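Local structure of alcohol dehydrogenase, zinc-containing (Thermotoga maritima, 1VJ0) at residues 27-31 / 359-363; 76-80 / 174-178; 171-175 / 349-353; 222-228 / 241-247; 281-286 / 313-317. The protein probably works as a zinc-dependent alcohol dehydrogenase or related oxidoreductase of the medium-chain dehydrogenase/reductase family, binding one catalytic-type and one structural zinc ion per chain. All blocks are in the same frame, centred on the assembly; numbering follows the deposited sequence.

Contact 1: residues 27-31 / 359-363; sequences NQPLV and ANKAL
Residues 27-31 run as an irregular loop that straightens toward strand 31-37, while 359-363 form the first turn of helix 359-368, with Leu363 N bonded to Ala359 O at 3.1 Å. Asn27 has positive backbone angles (phi 63°, psi 13°); from Gln28 the chain is open, polyproline-II-like at Pro29 (phi/psi -47/143°) and Leu30 (-60/141°). Pro29 stands beside the helix, its CA 3.4 Å from Asn360 OD1. Leu30 is the centre of the contact, its CA 6.2 Å from that of Asn360. The side-chain amide of Asn360 (chi1 m, chi2 -65°) lies along the Leu30 backbone and uses both of its ends: Leu30 N donates to Asn360 OD1 at 2.8 Å, and Asn360 ND2 donates to Leu30 O at 3.1 Å. The amide thus pairs with the N and O of one residue much as an adjacent strand would, and it ties the N-terminal part of the catalytic, GroES-like domain to a helix from the C-terminal end of the chain. The Leu30 side chain (m, t) points toward the helix, and its CD1 meets Ala359 CB at 3.8 Å and Leu363 CD1 (Leu363 also m, t) at 4.0 Å. Met21, Phe62 and Tyr149 also pack on Leu30. At Val31 the CA-to-CB bond turns away from the helix as the strand begins.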
# COMPACT_ATOMS: atom_id res chain seq x y z
N ASN A 27 -10.20 -38.97 21.43
CA ASN A 27 -9.99 -40.31 20.89
C ASN A 27 -11.09 -41.33 21.13
O ASN A 27 -10.87 -42.53 20.94
CB ASN A 27 -8.67 -40.89 21.42
CG ASN A 27 -7.49 -40.01 21.10
OD1 ASN A 27 -7.17 -39.82 19.94
ND2 ASN A 27 -6.85 -39.46 22.13
N GLN A 28 -12.27 -40.90 21.57
CA GLN A 28 -13.41 -41.82 21.70
C GLN A 28 -14.47 -41.37 20.70
O GLN A 28 -14.65 -40.14 20.49
CB GLN A 28 -14.01 -41.75 23.11
CG GLN A 28 -13.17 -42.34 24.21
CD GLN A 28 -12.85 -43.82 24.00
OE1 GLN A 28 -11.74 -44.24 24.27
NE2 GLN A 28 -13.81 -44.60 23.50
N PRO A 29 -15.20 -42.31 20.10
CA PRO A 29 -16.17 -41.94 19.08
C PRO A 29 -17.08 -40.75 19.49
O PRO A 29 -17.46 -40.61 20.67
CB PRO A 29 -16.99 -43.22 18.91
CG PRO A 29 -16.06 -44.33 19.27
CD PRO A 29 -15.15 -43.78 20.33
N LEU A 30 -17.40 -39.90 18.54
CA LEU A 30 -18.44 -38.89 18.76
C LEU A 30 -19.76 -39.60 19.07
O LEU A 30 -20.08 -40.62 18.47
CB LEU A 30 -18.63 -38.05 17.52
CG LEU A 30 -17.41 -37.33 16.96
CD1 LEU A 30 -17.85 -36.46 15.79
CD2 LEU A 30 -16.83 -36.49 17.98
N VAL A 31 -20.52 -39.04 19.99
CA VAL A 31 -21.78 -39.67 20.40
C VAL A 31 -23.00 -38.84 19.99
O VAL A 31 -23.01 -37.59 20.08
CB VAL A 31 -21.81 -39.98 21.91
CG1 VAL A 31 -20.58 -40.75 22.30
CG2 VAL A 31 -21.90 -38.74 22.71
N ALA A 359 -20.50 -39.11 11.27
CA ALA A 359 -19.40 -38.20 11.53
C ALA A 359 -18.09 -38.94 11.92
O ALA A 359 -16.98 -38.48 11.59
CB ALA A 359 -19.81 -37.08 12.57
N ASN A 360 -18.18 -40.05 12.62
CA ASN A 360 -16.95 -40.76 13.00
C ASN A 360 -16.23 -41.30 11.76
O ASN A 360 -15.00 -41.22 11.64
CB ASN A 360 -17.24 -41.88 14.00
CG ASN A 360 -17.56 -41.33 15.36
OD1 ASN A 360 -16.70 -40.73 15.98
ND2 ASN A 360 -18.80 -41.50 15.82
N LYS A 361 -17.02 -41.82 10.81
CA LYS A 361 -16.47 -42.32 9.54
C LYS A 361 -15.88 -41.18 8.71
O LYS A 361 -14.83 -41.34 8.12
CB LYS A 361 -17.58 -43.06 8.76
CG LYS A 361 -17.21 -43.63 7.41
CD LYS A 361 -16.09 -44.68 7.46
N ALA A 362 -16.56 -40.03 8.66
CA ALA A 362 -16.01 -38.85 8.02
C ALA A 362 -14.62 -38.50 8.51
O ALA A 362 -13.73 -38.26 7.72
CB ALA A 362 -16.92 -37.65 8.22
N LEU A 363 -14.43 -38.41 9.83
CA LEU A 363 -13.10 -38.13 10.40
C LEU A 363 -12.09 -39.23 10.01
O LEU A 363 -10.96 -38.95 9.70
CB LEU A 363 -13.20 -38.03 11.91
CG LEU A 363 -13.98 -36.80 12.43
CD1 LEU A 363 -14.39 -36.95 13.90
CD2 LEU A 363 -13.17 -35.55 12.28

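Contact 2: residues 76-80 / 174-178; sequences GHEGA and AMAMC
Here Cys55, His77 (chi1 p), Glu78 (m, t) and Cys178 bind a zinc ion, probably the counterpart of the catalytic zinc of medium-chain dehydrogenases. The axes of strand 78-80 and helix 174-178 approach to 6.3 Å, with 141° between their N-to-C directions, roughly antiparallel. Gly76 (phi/psi 107/105°) and His77 (-115/9°) lead into extended Glu78-Ala80. Ala174, whose CA is 4.7 Å from that of Gly79, points its CB at the strand, 4.1 Å from Gly79 C, and its O lies 3.3 Å from Glu78 CB. The CA-to-CB bond of Met175 points away, but its CA is 3.6 Å from Glu78 OE1, and a water bonded to Met175 O (2.5 Å) bonds weakly to Glu78 OE1 (3.3 Å). Met177 reaches Gly79 O with CG at 4.4 Å. The helix widens into a pi-type turn at 176-178, which includes Cys178 (chi1 t). Lys373 forms a salt bridge with Glu78 OE1. Cys178 CB lies 3.4 Å from Glu78 OE2, and Cys178 SG sits at the edge of the His77 ring, 3.9 Å from His77 NE2.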
# COMPACT_ATOMS: atom_id res chain seq x y z
N GLY A 76 -17.17 -28.83 14.21
CA GLY A 76 -17.67 -28.39 12.91
C GLY A 76 -17.68 -26.88 12.88
O GLY A 76 -18.53 -26.27 13.49
N HIS A 77 -16.73 -26.29 12.17
CA HIS A 77 -16.63 -24.82 12.06
C HIS A 77 -16.87 -24.32 10.63
O HIS A 77 -16.64 -23.13 10.32
CB HIS A 77 -15.28 -24.37 12.60
CG HIS A 77 -14.11 -25.03 11.94
ND1 HIS A 77 -13.54 -26.19 12.42
CD2 HIS A 77 -13.39 -24.67 10.85
CE1 HIS A 77 -12.53 -26.54 11.63
NE2 HIS A 77 -12.42 -25.63 10.67
N GLU A 78 -17.29 -25.22 9.75
CA GLU A 78 -17.58 -24.92 8.35
C GLU A 78 -19.07 -25.29 8.11
O GLU A 78 -19.44 -26.48 8.06
CB GLU A 78 -16.70 -25.83 7.45
CG GLU A 78 -15.18 -25.56 7.51
CD GLU A 78 -14.31 -26.65 6.83
OE1 GLU A 78 -14.63 -27.26 5.78
OE2 GLU A 78 -13.26 -26.92 7.38
N GLY A 79 -19.91 -24.27 7.91
CA GLY A 79 -21.33 -24.45 7.80
C GLY A 79 -22.09 -23.53 6.86
O GLY A 79 -21.69 -22.39 6.59
N ALA A 80 -23.18 -24.06 6.33
CA ALA A 80 -24.18 -23.27 5.59
C ALA A 80 -25.51 -23.79 6.00
O ALA A 80 -25.66 -24.98 6.29
CB ALA A 80 -23.99 -23.40 4.11
N ALA A 174 -19.66 -24.00 2.29
CA ALA A 174 -19.23 -24.50 3.62
C ALA A 174 -17.72 -24.81 3.66
O ALA A 174 -16.98 -24.28 4.54
CB ALA A 174 -20.05 -25.70 4.03
N MET A 175 -17.25 -25.56 2.70
CA MET A 175 -15.81 -25.88 2.63
C MET A 175 -14.94 -24.62 2.47
O MET A 175 -13.87 -24.50 3.08
CB MET A 175 -15.58 -26.86 1.48
CG MET A 175 -14.19 -26.75 0.92
SD MET A 175 -13.99 -27.81 -0.46
CE MET A 175 -15.09 -27.14 -1.68
N ALA A 176 -15.41 -23.66 1.68
CA ALA A 176 -14.66 -22.47 1.34
C ALA A 176 -14.36 -21.60 2.54
O ALA A 176 -13.39 -20.82 2.55
CB ALA A 176 -15.47 -21.62 0.37
N MET A 177 -15.21 -21.71 3.54
CA MET A 177 -15.20 -20.82 4.70
C MET A 177 -13.90 -20.95 5.44
O MET A 177 -13.42 -19.99 6.05
CB MET A 177 -16.30 -21.24 5.67
CG MET A 177 -17.69 -21.13 5.16
SD MET A 177 -18.10 -19.40 5.07
CE MET A 177 -17.42 -18.92 3.44
N CYS A 178 -13.35 -22.16 5.43
CA CYS A 178 -12.13 -22.36 6.16
C CYS A 178 -10.92 -22.25 5.22
O CYS A 178 -10.29 -21.15 5.17
CB CYS A 178 -12.16 -23.73 6.82
SG CYS A 178 -10.63 -23.99 7.66
O HOH W 1 -12.21 -26.13 3.90

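Contact 3: residues 171-175 / 349-353; sequences DVLAM and LITHR
Ile350 and Met175 form the apolar centre where helical residues 171-175 pack against 349-353, which runs into strand 352-355. The closest CA atoms are those of Val172 and Ile350, 7.8 Å apart, so side chains bridge the gap. Met175 (t, t, p) stretches out toward residues 349-350, placing SD 3.9 Å from Leu349 CB and CE 4.1 Å from Ile350 CG1. Ile350 (m, t) points back at the helix, its CD1 reaching Val172 CG2 at 4.1 Å and Asp171 CB at 3.9 Å. Leu349 (m, p) and Met175 both also touch Phe210 of helix 206-217, in the cofactor-domain part of the chain. The contact thus belongs to the junction of the two domains of a medium-chain dehydrogenase/reductase, with Met175 less than one helical turn before the zinc ligand Cys178. Past Ile350 (phi/psi -83/108°), the chain passes through Thr351 and becomes extended at His352 and Arg353. Arg353 (chi1 m, chi2 -143°, chi3 m) reaches across to Asp171, and its NH1 makes a salt bridge to Asp171 OD2 at 3.1 Å. Asp171 (chi1 m) gives its other oxygen, OD1, to a hydrogen bond with Ser51. Van der Waals packing therefore holds the interior, while the charged pair closes a more exposed margin, the Asp171 carboxylate being shared between the arginine and the hydroxyl of Ser51.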
# COMPACT_ATOMS: atom_id res chain seq x y z
N ASP A 171 -22.69 -26.66 -0.26
CA ASP A 171 -21.59 -27.57 0.04
C ASP A 171 -20.25 -26.93 -0.25
O ASP A 171 -19.35 -27.02 0.56
CB ASP A 171 -21.73 -28.83 -0.79
CG ASP A 171 -22.77 -29.79 -0.21
OD1 ASP A 171 -23.28 -29.57 0.91
OD2 ASP A 171 -23.10 -30.81 -0.84
N VAL A 172 -20.11 -26.29 -1.42
CA VAL A 172 -18.85 -25.63 -1.78
C VAL A 172 -18.62 -24.45 -0.85
O VAL A 172 -17.49 -24.20 -0.44
CB VAL A 172 -18.84 -25.19 -3.26
CG1 VAL A 172 -17.64 -24.27 -3.56
CG2 VAL A 172 -18.82 -26.41 -4.16
N LEU A 173 -19.67 -23.68 -0.56
CA LEU A 173 -19.51 -22.55 0.36
C LEU A 173 -19.05 -22.98 1.75
O LEU A 173 -18.16 -22.36 2.34
CB LEU A 173 -20.79 -21.72 0.49
CG LEU A 173 -21.10 -20.93 -0.78
CD1 LEU A 173 -22.46 -20.24 -0.63
CD2 LEU A 173 -19.99 -19.93 -1.07
N ALA A 174 -19.66 -24.00 2.29
CA ALA A 174 -19.23 -24.50 3.62
C ALA A 174 -17.72 -24.81 3.66
O ALA A 174 -16.98 -24.28 4.54
CB ALA A 174 -20.05 -25.70 4.03
N MET A 175 -17.25 -25.56 2.70
CA MET A 175 -15.81 -25.88 2.63
C MET A 175 -14.94 -24.62 2.47
O MET A 175 -13.87 -24.50 3.08
CB MET A 175 -15.58 -26.86 1.48
CG MET A 175 -14.19 -26.75 0.92
SD MET A 175 -13.99 -27.81 -0.46
CE MET A 175 -15.09 -27.14 -1.68
N LEU A 349 -13.47 -30.78 -5.40
CA LEU A 349 -12.75 -31.06 -4.18
C LEU A 349 -13.55 -31.94 -3.22
O LEU A 349 -12.97 -32.62 -2.38
CB LEU A 349 -12.40 -29.75 -3.49
CG LEU A 349 -11.18 -28.98 -3.97
CD1 LEU A 349 -11.27 -28.58 -5.41
CD2 LEU A 349 -11.00 -27.73 -3.12
N ILE A 350 -14.88 -31.96 -3.36
CA ILE A 350 -15.73 -32.75 -2.44
C ILE A 350 -15.77 -34.17 -2.92
O ILE A 350 -16.34 -34.45 -3.95
CB ILE A 350 -17.14 -32.15 -2.31
CG1 ILE A 350 -17.02 -30.74 -1.73
CG2 ILE A 350 -18.03 -33.08 -1.39
CD1 ILE A 350 -18.20 -29.85 -1.96
N THR A 351 -15.10 -35.05 -2.20
CA THR A 351 -15.01 -36.44 -2.62
C THR A 351 -16.01 -37.32 -1.96
O THR A 351 -16.29 -38.40 -2.49
CB THR A 351 -13.62 -37.02 -2.37
OG1 THR A 351 -13.20 -36.74 -1.04
CG2 THR A 351 -12.58 -36.39 -3.29
N HIS A 352 -16.55 -36.88 -0.82
CA HIS A 352 -17.45 -37.74 -0.04
C HIS A 352 -18.53 -36.87 0.60
O HIS A 352 -18.24 -35.80 1.12
CB HIS A 352 -16.67 -38.40 1.07
CG HIS A 352 -15.66 -39.40 0.59
ND1 HIS A 352 -14.42 -39.03 0.13
CD2 HIS A 352 -15.72 -40.75 0.49
CE1 HIS A 352 -13.75 -40.11 -0.24
NE2 HIS A 352 -14.50 -41.17 -0.00
N ARG A 353 -19.76 -37.35 0.58
CA ARG A 353 -20.86 -36.73 1.32
C ARG A 353 -21.48 -37.78 2.19
O ARG A 353 -21.92 -38.81 1.68
CB ARG A 353 -21.92 -36.17 0.39
CG ARG A 353 -21.41 -35.10 -0.53
CD ARG A 353 -22.37 -33.95 -0.81
NE ARG A 353 -23.75 -34.41 -0.90
CZ ARG A 353 -24.80 -33.95 -0.19
NH1 ARG A 353 -24.65 -32.97 0.69
NH2 ARG A 353 -26.01 -34.49 -0.38

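Contact 4: residues 222-228 / 241-247; sequences NVIVIAG and ADLTLNR
Leu245 and Val225 bury the most surface, followed equally by Val223 and Asp242, where strands 222-227 and 243-246 run parallel, their axes 4.7 Å apart at 17°. Val225 pairs with Thr244 at a CA separation of 4.8 Å, flanked by Ile224-Leu243 and Ile226-Leu245. Val225 N donates to Leu243 O at 3.0 Å, and Val225 O accepts from Leu245 N at 2.9 Å; Ala227 N then bonds to Leu245 O at 3.2 Å and Arg247 N to Ala227 O at 2.9 Å. Leu245 (m, t) lies on the same face as Ile224 and Ile226, its CD1 3.9 Å from Ile224 CG2 and 4.1 Å from Ile226 CG1, facing helix 252-262. Helix 230-238 links the two strands in a beta-alpha-beta unit of the Rossmann-type domain, with 243-246 at one edge of the chain's parallel sheet. Helix 230-238 packs on the other face through Leu233, beside helix 206-217, which meets Val223 and Val225. Val225 (chi1 t) also reaches Ala241, CG2 to CB 4.0 Å. Asp242 (chi1 m) brackets Val223: Val223 N donates to Asp242 OD2 at 2.9 Å, and Asp242 N to Val223 O at 2.8 Å. The same OD2 forms a salt bridge with Arg216.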
# COMPACT_ATOMS: atom_id res chain seq x y z
N ASN A 222 0.99 -17.21 -14.57
CA ASN A 222 1.32 -18.63 -14.46
C ASN A 222 1.03 -19.14 -13.05
O ASN A 222 1.35 -18.49 -12.05
CB ASN A 222 2.82 -18.87 -14.72
CG ASN A 222 3.29 -18.35 -16.03
OD1 ASN A 222 4.24 -17.55 -16.10
ND2 ASN A 222 2.68 -18.81 -17.07
N VAL A 223 0.42 -20.32 -12.98
CA VAL A 223 0.12 -20.96 -11.68
C VAL A 223 0.74 -22.36 -11.67
O VAL A 223 0.45 -23.20 -12.58
CB VAL A 223 -1.39 -21.01 -11.36
CG1 VAL A 223 -1.64 -21.80 -10.05
CG2 VAL A 223 -2.00 -19.59 -11.28
N ILE A 224 1.68 -22.58 -10.76
CA ILE A 224 2.39 -23.87 -10.69
C ILE A 224 2.14 -24.47 -9.33
O ILE A 224 2.23 -23.75 -8.31
CB ILE A 224 3.92 -23.66 -10.86
CG1 ILE A 224 4.23 -23.10 -12.25
CG2 ILE A 224 4.74 -24.96 -10.57
CD1 ILE A 224 5.14 -21.89 -12.18
N VAL A 225 1.81 -25.77 -9.30
CA VAL A 225 1.62 -26.50 -8.03
C VAL A 225 2.66 -27.62 -7.84
O VAL A 225 2.92 -28.38 -8.76
CB VAL A 225 0.22 -27.12 -7.99
CG1 VAL A 225 0.01 -27.90 -6.68
CG2 VAL A 225 -0.83 -26.01 -8.13
N ILE A 226 3.26 -27.68 -6.64
CA ILE A 226 4.22 -28.70 -6.27
C ILE A 226 3.60 -29.49 -5.12
O ILE A 226 3.22 -28.92 -4.09
CB ILE A 226 5.59 -28.10 -5.82
CG1 ILE A 226 6.16 -27.21 -6.91
CG2 ILE A 226 6.56 -29.26 -5.43
CD1 ILE A 226 7.37 -26.45 -6.51
N ALA A 227 3.47 -30.78 -5.32
CA ALA A 227 2.93 -31.71 -4.33
C ALA A 227 3.42 -33.13 -4.61
O ALA A 227 4.13 -33.37 -5.59
CB ALA A 227 1.39 -31.68 -4.31
N GLY A 228 3.01 -34.07 -3.77
CA GLY A 228 3.38 -35.47 -3.89
C GLY A 228 2.38 -36.45 -4.46
O GLY A 228 2.74 -37.57 -4.73
N ALA A 241 -4.35 -24.92 -12.76
CA ALA A 241 -2.88 -24.89 -12.73
C ALA A 241 -2.30 -25.06 -14.15
O ALA A 241 -2.74 -25.94 -14.92
CB ALA A 241 -2.33 -25.97 -11.79
N ASP A 242 -1.28 -24.27 -14.48
CA ASP A 242 -0.58 -24.39 -15.77
C ASP A 242 0.45 -25.53 -15.77
O ASP A 242 0.78 -26.06 -16.81
CB ASP A 242 0.15 -23.08 -16.10
CG ASP A 242 -0.79 -21.90 -16.26
OD1 ASP A 242 -1.57 -21.92 -17.23
OD2 ASP A 242 -0.81 -20.94 -15.49
N LEU A 243 1.01 -25.81 -14.61
CA LEU A 243 2.05 -26.83 -14.47
C LEU A 243 1.95 -27.41 -13.11
O LEU A 243 1.66 -26.68 -12.14
CB LEU A 243 3.43 -26.18 -14.60
CG LEU A 243 4.66 -27.07 -14.46
CD1 LEU A 243 4.73 -28.09 -15.57
CD2 LEU A 243 5.94 -26.24 -14.43
N THR A 244 2.14 -28.70 -13.02
CA THR A 244 2.34 -29.40 -11.72
C THR A 244 3.68 -30.10 -11.70
O THR A 244 4.19 -30.50 -12.73
CB THR A 244 1.19 -30.39 -11.36
OG1 THR A 244 1.06 -31.45 -12.31
CG2 THR A 244 -0.13 -29.68 -11.42
N LEU A 245 4.28 -30.16 -10.53
CA LEU A 245 5.51 -30.89 -10.33
C LEU A 245 5.38 -31.80 -9.13
O LEU A 245 5.12 -31.34 -7.99
CB LEU A 245 6.63 -29.91 -10.10
CG LEU A 245 6.89 -28.90 -11.23
CD1 LEU A 245 7.59 -27.67 -10.72
CD2 LEU A 245 7.71 -29.55 -12.33
N ASN A 246 5.54 -33.09 -9.38
CA ASN A 246 5.51 -34.09 -8.35
C ASN A 246 6.85 -34.20 -7.61
O ASN A 246 7.86 -34.70 -8.16
CB ASN A 246 5.16 -35.43 -8.98
CG ASN A 246 4.87 -36.47 -7.97
OD1 ASN A 246 5.53 -36.53 -6.93
ND2 ASN A 246 3.93 -37.40 -8.30
N ARG A 247 6.87 -33.74 -6.36
CA ARG A 247 8.13 -33.70 -5.60
C ARG A 247 8.66 -35.06 -5.20
O ARG A 247 9.84 -35.20 -4.94
CB ARG A 247 8.01 -32.71 -4.42
CG ARG A 247 7.13 -33.19 -3.36
CD ARG A 247 7.25 -32.40 -2.04
NE ARG A 247 6.48 -33.18 -1.10
CZ ARG A 247 6.95 -34.20 -0.42
NH1 ARG A 247 8.25 -34.54 -0.48
NH2 ARG A 247 6.13 -34.89 0.37
O HOH W 2 4.04 -39.86 -7.03

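Contact 5: residues 281-286 / 313-317; sequences LLEGSE and WLVLK
The indole of Trp313 lies against helix 280-287 and accounts for the largest share of the buried surface. Residues 281-286 are helical, while 313-315 belong to helix 310-315, in a wider pi-type turn, and the chain continues through Leu316 to Lys317; the nearest CA atoms are those of Ser285 and Trp313, 5.8 Å apart. With chi1 m and chi2 -14°, Trp313 presents a face to Ser285, whose CB sits 3.5 Å from the centroid of the five-membered ring in a CH-pi contact. Ser285 (chi1 m) turns its OG back to Leu281 O, 2.7 Å away. At the ring edge, Leu282 (m, t) brings CD2 to 3.8 Å from Trp313 CH2. Glu286 (m, m) curls round so that OE2 accepts from Trp313 NE1 at 3.1 Å. Lys317, with chi1, chi3 and chi4 between wells and chi2 t, places NZ 3.1 Å from Ser285 O in a weak hydrogen bond, and its stronger partner is Leu288 O. A water links Lys317 NZ (2.8 Å) with Glu286 OE1 (2.7 Å). The contact joins two helices of the cofactor domain at the subunit interface, where Leu281 and Leu314 pack on Val310 and Val296 of the second subunit. The indole nitrogen thus meets a carboxylate, and the ammonium group has a water, Leu288 O and, more weakly, Ser285 O.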
# COMPACT_ATOMS: atom_id res chain seq x y z
N LEU A 281 9.69 -24.57 3.42
CA LEU A 281 10.40 -23.31 3.24
C LEU A 281 11.78 -23.54 2.68
O LEU A 281 12.35 -22.63 2.07
CB LEU A 281 10.51 -22.51 4.57
CG LEU A 281 9.32 -21.59 4.84
CD1 LEU A 281 8.01 -22.36 4.89
CD2 LEU A 281 9.61 -20.85 6.13
N LEU A 282 12.36 -24.70 2.94
CA LEU A 282 13.70 -24.99 2.43
C LEU A 282 13.71 -25.01 0.90
O LEU A 282 14.63 -24.48 0.29
CB LEU A 282 14.28 -26.32 2.97
CG LEU A 282 14.28 -26.54 4.50
CD1 LEU A 282 15.11 -27.72 4.87
CD2 LEU A 282 14.73 -25.35 5.27
N GLU A 283 12.69 -25.59 0.29
CA GLU A 283 12.57 -25.53 -1.19
C GLU A 283 12.00 -24.20 -1.74
O GLU A 283 12.55 -23.61 -2.65
CB GLU A 283 11.75 -26.70 -1.70
CG GLU A 283 11.29 -26.46 -3.11
CD GLU A 283 10.71 -27.67 -3.79
OE1 GLU A 283 10.16 -28.57 -3.10
OE2 GLU A 283 10.81 -27.67 -5.05
N GLY A 284 10.92 -23.73 -1.16
CA GLY A 284 10.29 -22.51 -1.59
C GLY A 284 11.24 -21.33 -1.64
O GLY A 284 11.20 -20.54 -2.59
N SER A 285 12.09 -21.20 -0.62
CA SER A 285 13.03 -20.07 -0.52
C SER A 285 13.95 -20.04 -1.71
O SER A 285 14.25 -18.98 -2.26
CB SER A 285 13.85 -20.18 0.79
OG SER A 285 13.04 -20.04 1.96
N GLU A 286 14.34 -21.21 -2.19
CA GLU A 286 15.21 -21.29 -3.36
C GLU A 286 14.49 -21.07 -4.69
O GLU A 286 15.15 -20.90 -5.69
CB GLU A 286 15.94 -22.64 -3.40
CG GLU A 286 16.81 -22.96 -2.15
CD GLU A 286 18.11 -22.17 -2.05
OE1 GLU A 286 18.38 -21.26 -2.85
OE2 GLU A 286 18.93 -22.49 -1.13
N TRP A 313 18.38 -16.30 1.89
CA TRP A 313 16.94 -16.35 1.68
C TRP A 313 16.19 -15.09 2.02
O TRP A 313 15.14 -14.90 1.44
CB TRP A 313 16.28 -17.51 2.42
CG TRP A 313 16.82 -18.78 2.00
CD1 TRP A 313 17.59 -19.02 0.90
CD2 TRP A 313 16.65 -20.04 2.66
NE1 TRP A 313 17.91 -20.35 0.85
CE2 TRP A 313 17.35 -20.99 1.92
CE3 TRP A 313 15.96 -20.45 3.80
CZ2 TRP A 313 17.41 -22.33 2.28
CZ3 TRP A 313 16.05 -21.82 4.16
CH2 TRP A 313 16.75 -22.72 3.40
N LEU A 314 16.68 -14.29 2.96
CA LEU A 314 16.04 -13.03 3.30
C LEU A 314 16.76 -11.82 2.78
O LEU A 314 16.19 -11.11 1.99
CB LEU A 314 15.90 -12.82 4.79
CG LEU A 314 14.65 -13.29 5.47
CD1 LEU A 314 14.84 -13.07 7.00
CD2 LEU A 314 13.39 -12.64 4.97
N VAL A 315 17.99 -11.59 3.23
CA VAL A 315 18.67 -10.30 2.97
C VAL A 315 19.04 -10.13 1.49
O VAL A 315 18.60 -9.16 0.77
CB VAL A 315 19.89 -10.14 3.90
CG1 VAL A 315 20.67 -8.84 3.59
CG2 VAL A 315 19.45 -10.23 5.34
N LEU A 316 19.88 -11.04 1.01
CA LEU A 316 20.35 -10.94 -0.37
C LEU A 316 19.16 -11.00 -1.36
O LEU A 316 19.14 -10.34 -2.44
CB LEU A 316 21.33 -12.08 -0.66
CG LEU A 316 21.98 -12.03 -2.04
CD1 LEU A 316 22.82 -10.76 -2.16
CD2 LEU A 316 22.86 -13.27 -2.21
N LYS A 317 18.18 -11.82 -1.01
CA LYS A 317 16.95 -11.87 -1.80
C LYS A 317 16.01 -10.67 -1.67
O LYS A 317 15.08 -10.56 -2.45
CB LYS A 317 16.19 -13.15 -1.46
CG LYS A 317 15.80 -13.85 -2.67
CD LYS A 317 15.06 -15.12 -2.40
CE LYS A 317 15.97 -16.32 -2.54
NZ LYS A 317 15.93 -16.94 -3.84
O HOH W 3 18.02 -18.71 -3.48

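In the fold
Contacts 2 and 3 are the most closely related: their centres are about 9 Å apart, and they share Ala174 and Met175 of helix 170-188. The helix supplies Cys178 to the zinc in contact 2, and of the two shared residues Met175 packs in both contacts. Contact 1 has its centre about 18 Å from that of contact 2, yet the Leu363 side chain comes within about 10 Å of the same zinc. These three belong to the catalytic part of the chain. Contacts 4 and 5 lie in the Rossmann-type domain and touch through Ile226 CD1 and Glu283 OE2, 3.9 Å apart; their centres are about 26 and 33 Å from that of contact 2. Contact 5 alone borders another subunit.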